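Local coordinates for 4-hydroxybutyrate CoA-transferase (PDB 3D3U), which probably transfers coenzyme A from an acyl-CoA to a short-chain carboxylate, such as acetate or 4-hydroxybutyrate, at residues G164-I169 with C289-Y294; K232-H237 with K251-G256; K259-E264 with I301-R306; D305-I310 with R343-S348. All coordinates share one frame; numbering follows the deposited sequence.

Followed from the N terminus, the chain first reaches 164-169, whose partner 289-294 lies 120 residues further on; interaction 1 thus closes a long loop and brings the N-terminal and C-terminal family regions together. Within that loop falls the whole of interaction 2, a short closure around helix 243-251. Interaction 3 crosses interaction 1: it starts inside the loop at 259-264 and finishes past it at 301-306. Interaction 4 then opens on Asp305 and Arg306, where interaction 3 ends, and closes at 343-348. Interactions 1, 2 and 4 all reach one mixed sheet, the first at its outermost strand 164-165, while interaction 3 joins a loop to the end of helix 298-303.

Interaction 1 of 4, residues G164-I169 with C289-Y294; sequences GGENLI and CYPVDY
Cys289 N donates to Gly164 O at 2.8 Å, and an N-H...O angle of 166° makes this the straighter of the two backbone bonds across the contact. Its companion, from Glu166 N to Cys289 O, is weak: the atoms are 3.1 Å apart but the bond is bent to 122°. Together the two bonds flank Gly165 and define a single parallel bridge to Cys289, with CA atoms 5.0 Å apart. Gly165 has positive phi, a conformation that favours glycine. The chain then folds back in an inverse gamma turn centred on Glu166.

Beyond the bridge, side chains extend the contact on two flanks. Glu166 CB comes obliquely to the Tyr290 ring, 3.7 Å from Tyr290 CD1, while the Glu166 side chain crosses that of Pro291 at about a right angle, Glu166 OE1 lying 3.8 Å from Pro291 CG. On the other flank, Asn167 holds CG anti to its backbone N (chi1 -155°), which brings the amide alongside Cys289, Asn167 ND2 being 3.3 Å from Cys289 CB. That contact is packing; the polar end of Asn167 is held by Gly136 O, to which ND2 is hydrogen-bonded.

Parallel pairing of this kind adds strand 164-165 to the edge of the mixed sheet, beside strand 287-289. Pro291 then occupies the N-cap position of helix 292-295, which packs on helix 106-110 through Val292 and Asp293, while strand 168-170 leaves to pair antiparallel with strand 132-134.

Interaction 2 of 4, residues K232-H237 with K251-G256; sequences KDLGIH and KGIING
Leu234 and Ile253 lie side by side and point the same way, with Leu234 CD1 4.0 Å from Ile253 CG2. Ile236 instead meets Ile254 at a slant: with Ile236 CG1 anti to the carbonyl carbon (chi1 -66°), that branch comes 3.8 Å from Ile254 CG2. These two apolar pairs form the buried side of the contact. Asp233 and Asn255 approach each other on the other, more exposed side, their carboxylate and amide planes turned 46° apart.

Backbone bonds fix this alignment. Leu234 N donates to Ile253 O over 3.0 Å. Leu234 O in turn takes two donors, Asn255 N at 2.8 Å and Gly256 N at 2.7 Å, so both polar backbone atoms of this buried residue are used. The result is a single bridge between Leu234 and Ile254. A water bridges Asp233 and Gly252, accepting from Asp233 N at 3.0 Å and donating to Gly252 O at 2.7 Å.

Gly252 leaves helix 243-251 with positive phi, a conformation that suits glycine, and turns the chain back towards the start of strand 235-237. The helix belongs to a beta-alpha-beta crossover from strand 235-237 to the adjacent parallel strand 266-268; Ile236 and Ile254 both touch Val266 of that strand, and Ile254 also packs on Met248 and Ile249 of the helix.

Interaction 3 of 4, residues K259-E264 with I301-R306; sequences KTLHPE and IGKNDR
Lys259 reaches past the amide of Asn304 through a chain bent at its last two torsions, leaving Lys259 NZ 4.1 Å from Asn304 ND2; NZ is modelled in a hydrogen bond to Ile236 O, though the placing of the chain end is doubtful. Thr260 comes next and carries the polar part of the contact. Its OG1, set between the backbone N and the carbonyl carbon (chi1 63°), lies 2.8 Å from Lys303 O and accepts a weak hydrogen bond of 3.4 Å from Asp305 N. The hydroxyl thus meets the backbone near the C-terminal end of helix 298-303. Thr260 CG2 faces the Asp305 carboxylate, and the two side chains cross at about a right angle.

Leu261 supplies the apolar part. With CG anti to the backbone N (chi1 -176°), Leu261 CD2 extends to 3.8 Å from Lys303 CB, while Leu261 CB packs against the Asn304 amide, 3.6 Å from Asn304 OD1.

The contact thus fastens the loop between helix 243-251 and strand 266-268 to the exit of helix 298-303. Alongside, Lys259 and Asn304 both touch His237 of strand 235-237 and Thr212 of strand 212-215; further along the loop, the His262 ring meets that of Tyr290, and His262 NE2 is hydrogen-bonded to Tyr294 OH of helix 292-295.

Interaction 4 of 4, residues D305-I310 with R343-S348; sequences DRMVSI and RGAKRS
Asp305 and Ser348 bring their CA atoms to 5.0 Å, and Met307 and Ala345 theirs to 5.6 Å, so the start of strand 307-311 runs close beside the chain leaving helix 338-345. No backbone-to-backbone hydrogen bond joins the segments. The polar link comes from a side chain: Met307 N donates to Ser348 OG at 2.8 Å, with an N-H...O angle of 154°. Arg306 N also lies near that hydroxyl, but its angle is too poor for a bond.

Strand 307-311 and strand 352-356 are parallel neighbours in the mixed sheet, and helix 338-345 lies in the connection between them, a beta-alpha-beta crossover. Segment 343-348 covers the last part of the helix and the turn towards the second strand. There Arg347 N bonds back to Gly344 O at 3.2 Å.

Side chains of alternate strand residues, Met307 and Ser309, leave the backbone toward the helix end. The apolar pair is Met307 CG with Ala345 CB, 4.5 Å apart, and Met307 CB sits 3.3 Å from Ser348 OG. From there CG is anti to the backbone N (chi1 166°), and two further bends carry the thioether away from Ser348 towards Ile301 of helix 298-303. Ala345 points its methyl at the strand, where Ala345 CB is 3.3 Å from Ser309 OG. Ser309 OG also has a weak hydrogen bond with Phe341 O, one turn earlier on the same helix.

Interaction 1 of 4, residues G164-I169 with C289-Y294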
loop_
_atom_site.group_PDB
_atom_site.type_symbol
_atom_site.label_atom_id
_atom_site.label_comp_id
_atom_site.label_asym_id
_atom_site.label_seq_id
_atom_site.Cartn_x
_atom_site.Cartn_y
_atom_site.Cartn_z
ATOM N N GLY A 164 -6.333 -2.539 -15.168
ATOM C CA GLY A 164 -5.748 -1.774 -16.265
ATOM C C GLY A 164 -5.015 -0.639 -15.670
ATOM O O GLY A 164 -4.579 -0.763 -14.542
ATOM N N GLY A 165 -4.930 0.480 -16.378
ATOM C CA GLY A 165 -3.959 1.497 -16.046
ATOM C C GLY A 165 -2.589 1.070 -16.547
ATOM O O GLY A 165 -2.467 0.265 -17.477
ATOM N N GLU A 166 -1.522 1.581 -15.970
ATOM C CA GLU A 166 -0.186 1.246 -16.500
ATOM C C GLU A 166 0.267 -0.017 -15.838
ATOM O O GLU A 166 1.325 -0.022 -15.195
ATOM C CB GLU A 166 0.805 2.270 -16.058
ATOM C CG GLU A 166 1.468 3.087 -17.088
ATOM C CD GLU A 166 2.738 3.634 -16.460
ATOM O OE1 GLU A 166 3.581 2.826 -15.901
ATOM O OE2 GLU A 166 2.867 4.894 -16.472
ATOM N N ASN A 167 -0.519 -1.080 -16.007
ATOM C CA ASN A 167 -0.388 -2.290 -15.245
ATOM C C ASN A 167 -0.203 -3.500 -16.136
ATOM O O ASN A 167 -0.622 -4.609 -15.782
ATOM C CB ASN A 167 -1.679 -2.496 -14.469
ATOM C CG ASN A 167 -1.458 -3.318 -13.257
ATOM O OD1 ASN A 167 -0.274 -3.605 -12.887
ATOM N ND2 ASN A 167 -2.560 -3.748 -12.634
ATOM N N LEU A 168 0.379 -3.344 -17.311
ATOM C CA LEU A 168 0.430 -4.483 -18.233
ATOM C C LEU A 168 1.852 -4.916 -18.461
ATOM O O LEU A 168 2.771 -4.113 -18.285
ATOM C CB LEU A 168 -0.194 -4.133 -19.570
ATOM C CG LEU A 168 -1.697 -4.256 -19.710
ATOM C CD1 LEU A 168 -2.437 -3.930 -18.416
ATOM C CD2 LEU A 168 -2.157 -3.394 -20.919
ATOM N N ILE A 169 2.013 -6.163 -18.905
ATOM C CA ILE A 169 3.306 -6.633 -19.343
ATOM C C ILE A 169 3.138 -7.659 -20.457
ATOM O O ILE A 169 2.338 -8.614 -20.389
ATOM C CB ILE A 169 4.071 -7.168 -18.113
ATOM C CG1 ILE A 169 5.581 -7.222 -18.326
ATOM C CG2 ILE A 169 3.444 -8.524 -17.555
ATOM C CD1 ILE A 169 5.971 -8.286 -19.178
ATOM N N CYS A 289 -4.433 0.411 -12.013
ATOM C CA CYS A 289 -3.245 0.421 -11.193
ATOM C C CYS A 289 -2.149 1.206 -11.772
ATOM O O CYS A 289 -2.064 1.354 -12.972
ATOM C CB CYS A 289 -2.826 -0.990 -10.907
ATOM S SG CYS A 289 -3.973 -1.713 -9.685
ATOM N N TYR A 290 -1.337 1.761 -10.904
ATOM C CA TYR A 290 -0.093 2.329 -11.327
ATOM C C TYR A 290 0.957 2.078 -10.288
ATOM O O TYR A 290 0.695 1.871 -9.096
ATOM C CB TYR A 290 -0.208 3.808 -11.393
ATOM C CG TYR A 290 -1.206 4.268 -12.372
ATOM C CD1 TYR A 290 -0.860 4.625 -13.711
ATOM C CD2 TYR A 290 -2.536 4.360 -11.983
ATOM C CE1 TYR A 290 -1.844 5.042 -14.618
ATOM C CE2 TYR A 290 -3.507 4.767 -12.858
ATOM C CZ TYR A 290 -3.165 5.098 -14.137
ATOM O OH TYR A 290 -4.252 5.459 -14.843
ATOM N N PRO A 291 2.184 2.161 -10.714
ATOM C CA PRO A 291 3.269 1.900 -9.805
ATOM C C PRO A 291 3.387 3.017 -8.768
ATOM O O PRO A 291 2.820 4.123 -8.925
ATOM C CB PRO A 291 4.497 1.903 -10.732
ATOM C CG PRO A 291 4.062 2.406 -12.124
ATOM C CD PRO A 291 2.608 2.574 -12.076
ATOM N N VAL A 292 4.159 2.764 -7.724
ATOM C CA VAL A 292 4.332 3.772 -6.680
ATOM C C VAL A 292 5.280 4.894 -7.035
ATOM O O VAL A 292 5.253 5.970 -6.402
ATOM C CB VAL A 292 5.024 3.166 -5.502
ATOM C CG1 VAL A 292 4.018 2.674 -4.504
ATOM C CG2 VAL A 292 6.046 2.074 -5.972
ATOM N N ASP A 293 6.219 4.641 -7.940
ATOM C CA ASP A 293 7.152 5.687 -8.214
ATOM C C ASP A 293 6.328 6.752 -8.975
ATOM O O ASP A 293 6.834 7.573 -9.714
ATOM C CB ASP A 293 8.339 5.148 -9.013
ATOM C CG ASP A 293 7.909 4.356 -10.205
ATOM O OD1 ASP A 293 7.070 4.965 -10.937
ATOM O OD2 ASP A 293 8.296 3.156 -10.517
ATOM N N TYR A 294 5.020 6.713 -8.810
ATOM C CA TYR A 294 4.191 7.610 -9.515
ATOM C C TYR A 294 3.093 7.969 -8.550
ATOM O O TYR A 294 2.929 9.153 -8.199
ATOM C CB TYR A 294 3.625 6.904 -10.733
ATOM C CG TYR A 294 2.457 7.623 -11.403
ATOM C CD1 TYR A 294 1.193 7.104 -11.330
ATOM C CD2 TYR A 294 2.635 8.805 -12.159
ATOM C CE1 TYR A 294 0.123 7.727 -11.948
ATOM C CE2 TYR A 294 1.558 9.438 -12.818
ATOM C CZ TYR A 294 0.293 8.895 -12.695
ATOM O OH TYR A 294 -0.849 9.453 -13.279
#

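Interaction 2 of 4, residues K232-H237 with K251-G256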
loop_
_atom_site.group_PDB
_atom_site.type_symbol
_atom_site.label_atom_id
_atom_site.label_comp_id
_atom_site.label_asym_id
_atom_site.label_seq_id
_atom_site.Cartn_x
_atom_site.Cartn_y
_atom_site.Cartn_z
ATOM N N LYS A 232 -21.075 12.685 -0.945
ATOM C CA LYS A 232 -21.338 12.629 -2.367
ATOM C C LYS A 232 -20.042 12.787 -3.089
ATOM O O LYS A 232 -19.094 13.339 -2.524
ATOM C CB LYS A 232 -22.209 13.832 -2.757
ATOM C CG LYS A 232 -23.559 13.974 -1.952
ATOM C CD LYS A 232 -24.463 12.673 -2.008
ATOM C CE LYS A 232 -25.704 12.652 -1.039
ATOM N NZ LYS A 232 -26.043 11.186 -0.910
ATOM N N ASP A 233 -19.985 12.297 -4.343
ATOM C CA ASP A 233 -18.816 12.463 -5.312
ATOM C C ASP A 233 -17.379 12.257 -4.854
ATOM O O ASP A 233 -16.526 12.968 -5.293
ATOM C CB ASP A 233 -18.939 13.802 -6.024
ATOM C CG ASP A 233 -20.341 13.958 -6.722
ATOM O OD1 ASP A 233 -20.866 12.933 -7.293
ATOM O OD2 ASP A 233 -21.021 15.038 -6.712
ATOM N N LEU A 234 -17.084 11.280 -4.005
ATOM C CA LEU A 234 -15.752 11.234 -3.500
ATOM C C LEU A 234 -14.858 10.579 -4.561
ATOM O O LEU A 234 -15.354 9.897 -5.502
ATOM C CB LEU A 234 -15.784 10.424 -2.248
ATOM C CG LEU A 234 -16.498 10.914 -0.966
ATOM C CD1 LEU A 234 -16.097 9.911 0.131
ATOM C CD2 LEU A 234 -16.044 12.304 -0.540
ATOM N N GLY A 235 -13.553 10.726 -4.457
ATOM C CA GLY A 235 -12.715 10.176 -5.507
ATOM C C GLY A 235 -11.708 9.368 -4.779
ATOM O O GLY A 235 -11.656 9.455 -3.597
ATOM N N ILE A 236 -10.884 8.560 -5.458
ATOM C CA ILE A 236 -9.818 7.809 -4.748
ATOM C C ILE A 236 -8.462 7.994 -5.417
ATOM O O ILE A 236 -8.369 7.977 -6.619
ATOM C CB ILE A 236 -10.200 6.295 -4.702
ATOM C CG1 ILE A 236 -11.437 6.129 -3.824
ATOM C CG2 ILE A 236 -9.017 5.337 -4.172
ATOM C CD1 ILE A 236 -11.157 6.190 -2.306
ATOM N N HIS A 237 -7.435 8.136 -4.598
ATOM C CA HIS A 237 -6.106 8.045 -5.082
ATOM C C HIS A 237 -5.181 7.550 -3.901
ATOM O O HIS A 237 -4.544 8.326 -3.283
ATOM C CB HIS A 237 -5.741 9.376 -5.740
ATOM C CG HIS A 237 -4.365 9.425 -6.352
ATOM N ND1 HIS A 237 -4.162 9.572 -7.708
ATOM C CD2 HIS A 237 -3.128 9.411 -5.789
ATOM C CE1 HIS A 237 -2.855 9.621 -7.950
ATOM N NE2 HIS A 237 -2.208 9.504 -6.806
ATOM N N LYS A 251 -22.174 1.709 -3.214
ATOM C CA LYS A 251 -23.312 2.515 -2.756
ATOM C C LYS A 251 -23.450 3.751 -3.607
ATOM O O LYS A 251 -24.350 4.496 -3.419
ATOM C CB LYS A 251 -23.161 2.913 -1.281
ATOM C CG LYS A 251 -23.242 1.777 -0.230
ATOM C CD LYS A 251 -22.385 2.109 1.027
ATOM C CE LYS A 251 -23.003 1.735 2.387
ATOM N NZ LYS A 251 -23.514 0.340 2.390
ATOM N N GLY A 252 -22.556 4.020 -4.536
ATOM C CA GLY A 252 -22.677 5.298 -5.303
ATOM C C GLY A 252 -21.856 6.499 -4.774
ATOM O O GLY A 252 -21.684 7.498 -5.462
ATOM N N ILE A 253 -21.321 6.395 -3.561
ATOM C CA ILE A 253 -20.486 7.427 -2.978
ATOM C C ILE A 253 -19.114 7.612 -3.610
ATOM O O ILE A 253 -18.738 8.748 -3.887
ATOM C CB ILE A 253 -20.402 7.224 -1.478
ATOM C CG1 ILE A 253 -21.825 7.226 -0.901
ATOM C CG2 ILE A 253 -19.617 8.298 -0.804
ATOM C CD1 ILE A 253 -22.841 8.431 -1.372
ATOM N N ILE A 254 -18.346 6.565 -3.865
ATOM C CA ILE A 254 -17.053 6.828 -4.585
ATOM C C ILE A 254 -17.259 6.834 -6.074
ATOM O O ILE A 254 -17.678 5.819 -6.604
ATOM C CB ILE A 254 -16.003 5.802 -4.210
ATOM C CG1 ILE A 254 -15.326 6.269 -2.938
ATOM C CG2 ILE A 254 -14.932 5.768 -5.197
ATOM C CD1 ILE A 254 -15.232 5.293 -1.943
ATOM N N ASN A 255 -17.011 7.963 -6.739
ATOM C CA ASN A 255 -17.227 8.067 -8.200
ATOM C C ASN A 255 -16.209 8.953 -8.947
ATOM O O ASN A 255 -16.161 9.003 -10.195
ATOM C CB ASN A 255 -18.641 8.464 -8.554
ATOM C CG ASN A 255 -19.070 9.839 -7.951
ATOM O OD1 ASN A 255 -20.237 9.967 -7.493
ATOM N ND2 ASN A 255 -18.180 10.867 -7.965
ATOM N N GLY A 256 -15.370 9.638 -8.161
ATOM C CA GLY A 256 -14.385 10.579 -8.687
ATOM C C GLY A 256 -14.925 11.356 -9.843
ATOM O O GLY A 256 -14.279 11.409 -10.837
HETATM O O HOH W 1 -21.924 10.177 -5.219
#

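Interaction 3 of 4, residues K259-E264 with I301-R306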
loop_
_atom_site.group_PDB
_atom_site.type_symbol
_atom_site.label_atom_id
_atom_site.label_comp_id
_atom_site.label_asym_id
_atom_site.label_seq_id
_atom_site.Cartn_x
_atom_site.Cartn_y
_atom_site.Cartn_z
ATOM N N LYS A 259 -12.725 14.362 -9.236
ATOM C CA LYS A 259 -11.313 14.101 -9.517
ATOM C C LYS A 259 -10.754 15.082 -10.595
ATOM O O LYS A 259 -11.350 15.240 -11.643
ATOM C CB LYS A 259 -11.144 12.637 -9.916
ATOM C CG LYS A 259 -11.539 11.696 -8.819
ATOM C CD LYS A 259 -10.950 10.350 -8.978
ATOM C CE LYS A 259 -9.423 10.332 -9.361
ATOM N NZ LYS A 259 -8.559 9.745 -8.346
ATOM N N THR A 260 -9.651 15.781 -10.351
ATOM C CA THR A 260 -9.066 16.476 -11.490
ATOM C C THR A 260 -7.926 15.689 -12.078
ATOM O O THR A 260 -7.232 16.227 -12.954
ATOM C CB THR A 260 -8.520 17.780 -11.127
ATOM O OG1 THR A 260 -7.461 17.565 -10.204
ATOM C CG2 THR A 260 -9.525 18.550 -10.358
ATOM N N LEU A 261 -7.727 14.445 -11.608
ATOM C CA LEU A 261 -6.691 13.577 -12.156
ATOM C C LEU A 261 -7.233 12.187 -12.225
ATOM O O LEU A 261 -7.672 11.654 -11.201
ATOM C CB LEU A 261 -5.446 13.564 -11.275
ATOM C CG LEU A 261 -4.233 12.765 -11.752
ATOM C CD1 LEU A 261 -4.012 13.320 -13.143
ATOM C CD2 LEU A 261 -2.945 12.913 -10.867
ATOM N N HIS A 262 -7.187 11.577 -13.412
ATOM C CA HIS A 262 -7.874 10.292 -13.682
ATOM C C HIS A 262 -9.359 10.331 -13.266
ATOM O O HIS A 262 -9.842 9.557 -12.395
ATOM C CB HIS A 262 -7.120 9.147 -13.033
ATOM C CG HIS A 262 -5.676 9.105 -13.403
ATOM N ND1 HIS A 262 -5.247 8.893 -14.700
ATOM C CD2 HIS A 262 -4.554 9.250 -12.651
ATOM C CE1 HIS A 262 -3.923 8.933 -14.734
ATOM N NE2 HIS A 262 -3.475 9.137 -13.502
ATOM N N PRO A 263 -10.085 11.275 -13.874
ATOM C CA PRO A 263 -11.483 11.520 -13.499
ATOM C C PRO A 263 -12.299 10.275 -13.745
ATOM O O PRO A 263 -12.069 9.557 -14.714
ATOM C CB PRO A 263 -11.892 12.630 -14.427
ATOM C CG PRO A 263 -10.984 12.510 -15.533
ATOM C CD PRO A 263 -9.643 12.156 -14.961
ATOM N N GLU A 264 -13.189 9.995 -12.826
ATOM C CA GLU A 264 -14.068 8.831 -12.868
ATOM C C GLU A 264 -13.411 7.493 -12.627
ATOM O O GLU A 264 -13.927 6.506 -13.037
ATOM C CB GLU A 264 -14.928 8.818 -14.117
ATOM C CG GLU A 264 -15.794 10.047 -14.196
ATOM C CD GLU A 264 -16.942 9.924 -15.206
ATOM O OE1 GLU A 264 -16.970 8.881 -15.910
ATOM O OE2 GLU A 264 -17.826 10.871 -15.294
ATOM N N ILE A 301 0.459 13.121 -6.721
ATOM C CA ILE A 301 -0.525 13.346 -5.668
ATOM C C ILE A 301 -1.075 14.765 -5.713
ATOM O O ILE A 301 -2.310 15.033 -5.699
ATOM C CB ILE A 301 0.089 13.089 -4.345
ATOM C CG1 ILE A 301 0.302 11.568 -4.169
ATOM C CG2 ILE A 301 -0.837 13.544 -3.272
ATOM C CD1 ILE A 301 1.302 11.209 -3.076
ATOM N N GLY A 302 -0.133 15.687 -5.806
ATOM C CA GLY A 302 -0.516 17.057 -5.791
ATOM C C GLY A 302 -1.550 17.461 -6.845
ATOM O O GLY A 302 -2.366 18.352 -6.526
ATOM N N LYS A 303 -1.468 16.898 -8.081
ATOM C CA LYS A 303 -2.340 17.285 -9.172
ATOM C C LYS A 303 -3.839 16.993 -8.805
ATOM O O LYS A 303 -4.776 17.525 -9.397
ATOM C CB LYS A 303 -2.004 16.555 -10.447
ATOM C CG LYS A 303 -0.578 16.260 -10.702
ATOM C CD LYS A 303 0.126 17.340 -11.483
ATOM C CE LYS A 303 1.062 16.718 -12.571
ATOM N NZ LYS A 303 0.543 16.848 -14.014
ATOM N N ASN A 304 -4.092 16.144 -7.826
ATOM C CA ASN A 304 -5.458 15.883 -7.413
ATOM C C ASN A 304 -6.045 16.905 -6.423
ATOM O O ASN A 304 -5.593 16.996 -5.283
ATOM C CB ASN A 304 -5.478 14.510 -6.811
ATOM C CG ASN A 304 -6.135 13.519 -7.675
ATOM O OD1 ASN A 304 -7.301 13.715 -8.244
ATOM N ND2 ASN A 304 -5.484 12.370 -7.726
ATOM N N ASP A 305 -7.076 17.645 -6.810
ATOM C CA ASP A 305 -7.589 18.630 -5.842
ATOM C C ASP A 305 -8.364 18.141 -4.645
ATOM O O ASP A 305 -9.038 17.035 -4.671
ATOM C CB ASP A 305 -8.401 19.661 -6.533
ATOM C CG ASP A 305 -7.581 20.403 -7.473
ATOM O OD1 ASP A 305 -7.957 21.452 -7.954
ATOM O OD2 ASP A 305 -6.471 19.965 -7.780
ATOM N N ARG A 306 -8.304 18.945 -3.587
ATOM C CA ARG A 306 -9.053 18.523 -2.416
ATOM C C ARG A 306 -8.491 17.164 -2.074
ATOM O O ARG A 306 -9.226 16.214 -1.908
ATOM C CB ARG A 306 -10.585 18.389 -2.730
ATOM C CG ARG A 306 -11.132 19.645 -3.286
ATOM C CD ARG A 306 -12.221 19.504 -4.329
ATOM N NE ARG A 306 -12.564 20.886 -4.654
ATOM C CZ ARG A 306 -13.417 21.662 -3.929
ATOM N NH1 ARG A 306 -13.625 22.930 -4.303
ATOM N NH2 ARG A 306 -14.103 21.179 -2.862
#

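Interaction 4 of 4, residues D305-I310 with R343-S348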
loop_
_atom_site.group_PDB
_atom_site.type_symbol
_atom_site.label_atom_id
_atom_site.label_comp_id
_atom_site.label_asym_id
_atom_site.label_seq_id
_atom_site.Cartn_x
_atom_site.Cartn_y
_atom_site.Cartn_z
ATOM N N ASP A 305 -7.076 17.645 -6.810
ATOM C CA ASP A 305 -7.589 18.630 -5.842
ATOM C C ASP A 305 -8.364 18.141 -4.645
ATOM O O ASP A 305 -9.038 17.035 -4.671
ATOM C CB ASP A 305 -8.401 19.661 -6.533
ATOM C CG ASP A 305 -7.581 20.403 -7.473
ATOM O OD1 ASP A 305 -7.957 21.452 -7.954
ATOM O OD2 ASP A 305 -6.471 19.965 -7.780
ATOM N N ARG A 306 -8.304 18.945 -3.587
ATOM C CA ARG A 306 -9.053 18.523 -2.416
ATOM C C ARG A 306 -8.491 17.164 -2.074
ATOM O O ARG A 306 -9.226 16.214 -1.908
ATOM C CB ARG A 306 -10.585 18.389 -2.730
ATOM C CG ARG A 306 -11.132 19.645 -3.286
ATOM C CD ARG A 306 -12.221 19.504 -4.329
ATOM N NE ARG A 306 -12.564 20.886 -4.654
ATOM C CZ ARG A 306 -13.417 21.662 -3.929
ATOM N NH1 ARG A 306 -13.625 22.930 -4.303
ATOM N NH2 ARG A 306 -14.103 21.179 -2.862
ATOM N N MET A 307 -7.188 17.018 -2.057
ATOM C CA MET A 307 -6.716 15.671 -1.808
ATOM C C MET A 307 -6.638 15.573 -0.338
ATOM O O MET A 307 -5.933 16.386 0.264
ATOM C CB MET A 307 -5.337 15.462 -2.355
ATOM C CG MET A 307 -4.686 14.225 -1.834
ATOM S SD MET A 307 -5.097 12.686 -2.701
ATOM C CE MET A 307 -4.426 12.949 -4.343
ATOM N N VAL A 308 -7.329 14.596 0.255
ATOM C CA VAL A 308 -7.171 14.383 1.707
ATOM C C VAL A 308 -6.633 13.011 2.194
ATOM O O VAL A 308 -7.365 12.000 2.118
ATOM C CB VAL A 308 -8.423 14.894 2.546
ATOM C CG1 VAL A 308 -9.567 15.345 1.646
ATOM C CG2 VAL A 308 -8.792 13.872 3.733
ATOM N N SER A 309 -5.398 12.980 2.726
ATOM C CA SER A 309 -4.761 11.679 3.045
ATOM C C SER A 309 -5.035 11.415 4.468
ATOM O O SER A 309 -4.910 12.344 5.284
ATOM C CB SER A 309 -3.232 11.672 2.828
ATOM O OG SER A 309 -2.739 12.949 3.145
ATOM N N ILE A 310 -5.425 10.168 4.780
ATOM C CA ILE A 310 -5.548 9.776 6.187
ATOM C C ILE A 310 -4.708 8.579 6.635
ATOM O O ILE A 310 -5.010 7.412 6.225
ATOM C CB ILE A 310 -6.941 9.462 6.541
ATOM C CG1 ILE A 310 -7.883 10.488 5.960
ATOM C CG2 ILE A 310 -6.998 9.151 8.125
ATOM C CD1 ILE A 310 -9.302 10.005 5.952
ATOM N N ARG A 343 3.035 15.079 2.283
ATOM C CA ARG A 343 3.729 16.050 1.443
ATOM C C ARG A 343 2.849 16.421 0.212
ATOM O O ARG A 343 2.668 17.593 -0.164
ATOM C CB ARG A 343 5.068 15.389 0.937
ATOM C CG ARG A 343 6.390 15.297 1.851
ATOM C CD ARG A 343 7.789 15.084 1.039
ATOM N NE ARG A 343 8.382 16.347 0.541
ATOM C CZ ARG A 343 8.745 17.376 1.361
ATOM N NH1 ARG A 343 9.263 18.548 0.914
ATOM N NH2 ARG A 343 8.556 17.229 2.686
ATOM N N GLY A 344 2.337 15.356 -0.405
ATOM C CA GLY A 344 1.609 15.434 -1.599
ATOM C C GLY A 344 0.262 15.963 -1.284
ATOM O O GLY A 344 -0.272 16.723 -2.107
ATOM N N ALA A 345 -0.323 15.626 -0.121
ATOM C CA ALA A 345 -1.594 16.319 0.303
ATOM C C ALA A 345 -1.403 17.818 0.462
ATOM O O ALA A 345 -2.361 18.590 0.239
ATOM C CB ALA A 345 -2.215 15.765 1.554
ATOM N N LYS A 346 -0.179 18.229 0.809
ATOM C CA LYS A 346 0.076 19.617 1.123
ATOM C C LYS A 346 0.311 20.419 -0.098
ATOM O O LYS A 346 0.353 21.615 0.022
ATOM C CB LYS A 346 1.101 19.812 2.262
ATOM C CG LYS A 346 0.577 18.962 3.636
ATOM C CD LYS A 346 0.347 19.879 4.846
ATOM C CE LYS A 346 -0.529 21.112 4.459
ATOM N NZ LYS A 346 -0.066 22.369 5.151
ATOM N N ARG A 347 0.327 19.771 -1.273
ATOM C CA ARG A 347 0.407 20.459 -2.571
ATOM C C ARG A 347 -0.912 20.567 -3.363
ATOM O O ARG A 347 -0.963 21.394 -4.286
ATOM C CB ARG A 347 1.347 19.762 -3.554
ATOM C CG ARG A 347 2.789 20.128 -3.628
ATOM C CD ARG A 347 3.651 18.943 -3.264
ATOM N NE ARG A 347 5.095 19.110 -3.504
ATOM C CZ ARG A 347 6.032 18.668 -2.660
ATOM N NH1 ARG A 347 5.632 18.068 -1.513
ATOM N NH2 ARG A 347 7.324 18.819 -2.954
ATOM N N SER A 348 -1.945 19.722 -3.116
ATOM C CA SER A 348 -3.169 19.891 -3.958
ATOM C C SER A 348 -3.930 21.025 -3.464
ATOM O O SER A 348 -4.024 21.221 -2.290
ATOM C CB SER A 348 -4.074 18.660 -4.003
ATOM O OG SER A 348 -5.207 18.714 -3.139
#